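Local coordinates for uncharacterized protein (Parabacteroides merdae, PDB 4MXN), which is uncharacterised but is probably a glycosyl hydrolase of family 28, acting on pectin-like polysaccharides, at residues A128-Q133 with S144-A149. Sequence-based numbering, arbitrary orientation.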
# COMPACT_ATOMS: atom_id res chain seq x y z
N ALA A 128 9.06 9.43 -12.90
CA ALA A 128 9.36 10.38 -13.99
C ALA A 128 8.48 11.63 -13.85
O ALA A 128 8.94 12.74 -14.14
CB ALA A 128 9.15 9.73 -15.35
N SER A 129 7.22 11.45 -13.39
CA SER A 129 6.30 12.55 -13.13
C SER A 129 6.86 13.43 -11.99
O SER A 129 6.91 14.66 -12.12
CB SER A 129 4.90 12.01 -12.80
OG SER A 129 4.04 13.05 -12.39
N VAL A 130 7.34 12.79 -10.91
CA VAL A 130 7.96 13.47 -9.77
C VAL A 130 9.19 14.26 -10.26
O VAL A 130 9.29 15.46 -9.97
CB VAL A 130 8.34 12.52 -8.61
CG1 VAL A 130 9.07 13.27 -7.48
CG2 VAL A 130 7.13 11.74 -8.06
N GLU A 131 10.11 13.56 -11.00
CA GLU A 131 11.36 14.12 -11.56
C GLU A 131 11.09 15.40 -12.34
O GLU A 131 11.78 16.39 -12.14
CB GLU A 131 12.05 13.09 -12.48
CG GLU A 131 12.83 11.98 -11.78
CD GLU A 131 13.05 10.71 -12.60
OE1 GLU A 131 13.41 10.82 -13.79
OE2 GLU A 131 12.85 9.61 -12.04
N GLU A 132 10.08 15.37 -13.24
CA GLU A 132 9.70 16.48 -14.11
C GLU A 132 9.31 17.72 -13.29
O GLU A 132 9.75 18.82 -13.62
CB GLU A 132 8.55 16.08 -15.03
CG GLU A 132 9.00 15.28 -16.24
CD GLU A 132 7.92 14.48 -16.94
OE1 GLU A 132 6.74 14.89 -16.89
OE2 GLU A 132 8.27 13.44 -17.56
N GLN A 133 8.51 17.54 -12.22
CA GLN A 133 8.06 18.67 -11.41
C GLN A 133 9.21 19.23 -10.59
O GLN A 133 9.29 20.45 -10.46
CB GLN A 133 6.83 18.31 -10.56
CG GLN A 133 5.60 17.99 -11.42
CD GLN A 133 5.24 19.13 -12.34
OE1 GLN A 133 4.96 20.25 -11.91
NE2 GLN A 133 5.33 18.87 -13.65
N SER A 144 12.39 10.70 -3.70
CA SER A 144 11.97 9.92 -2.52
C SER A 144 10.98 10.68 -1.61
O SER A 144 10.15 10.03 -0.96
CB SER A 144 13.18 9.48 -1.70
OG SER A 144 13.93 10.58 -1.19
N ASP A 145 11.03 12.02 -1.59
CA ASP A 145 10.12 12.83 -0.78
C ASP A 145 8.67 12.78 -1.31
O ASP A 145 7.74 12.97 -0.53
CB ASP A 145 10.61 14.31 -0.74
CG ASP A 145 12.00 14.53 -0.18
OD1 ASP A 145 12.41 13.78 0.72
OD2 ASP A 145 12.68 15.47 -0.64
N TYR A 146 8.48 12.52 -2.62
CA TYR A 146 7.16 12.53 -3.25
C TYR A 146 6.68 11.19 -3.80
O TYR A 146 5.47 10.99 -3.97
CB TYR A 146 7.18 13.56 -4.40
CG TYR A 146 7.49 14.96 -3.92
CD1 TYR A 146 6.48 15.81 -3.48
CD2 TYR A 146 8.80 15.42 -3.86
CE1 TYR A 146 6.77 17.08 -2.99
CE2 TYR A 146 9.11 16.68 -3.36
CZ TYR A 146 8.09 17.51 -2.93
OH TYR A 146 8.38 18.77 -2.47
N ALA A 147 7.61 10.29 -4.14
CA ALA A 147 7.24 8.99 -4.71
C ALA A 147 6.47 8.17 -3.66
O ALA A 147 6.93 8.05 -2.51
CB ALA A 147 8.48 8.27 -5.19
N PRO A 148 5.25 7.68 -3.99
CA PRO A 148 4.47 6.98 -2.99
C PRO A 148 4.87 5.54 -2.78
O PRO A 148 5.30 4.83 -3.69
CB PRO A 148 3.04 7.04 -3.55
CG PRO A 148 3.22 7.06 -5.02
CD PRO A 148 4.50 7.82 -5.26
N ALA A 149 4.65 5.08 -1.55
CA ALA A 149 4.76 3.68 -1.20
C ALA A 149 3.49 3.00 -1.73
O ALA A 149 2.57 3.69 -2.18
CB ALA A 149 4.86 3.54 0.32
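Ala147, whose backbone lies against Val130, joins Ser144 in holding one side-chain amide: Asn171 ND2 hydrogen-bonds to Ala147 O and, weakly, to Ser144 O. The contact itself is apolar and small, burying 123 Å² in all, with Val130 contributing the largest share. Val130 and Tyr146 are the matched pair, their CA atoms 6.6 Å apart. The CB of Val130 points at the other segment, and both methyls reach the tyrosine: CG1 touches Tyr146 CB at 3.6 Å, while CG2 lies 4.1 Å from the same Tyr146 CB and 4.2 Å from Ala147 N. A chi1 of 176° sets Val130 CG1 anti to the backbone N and CG2 anti to the carbonyl carbon, with CG1 the closer of the two to Tyr146 CB and only CG2 extending towards Ala147 N. Tyr146 begins by pointing at the valine, but its ring then turns off, presenting itself obliquely to Val130 CG1, and its hydroxyl bonds to Glu140 O in the connecting loop. Val143 and Val90 also touch Val130, and Leu134 touches Tyr146. The contact packs helix 123-136 against the short helix 143-146, within an excursion between strands 118-120 and 151-154 of the parallel beta-helix expected for this family.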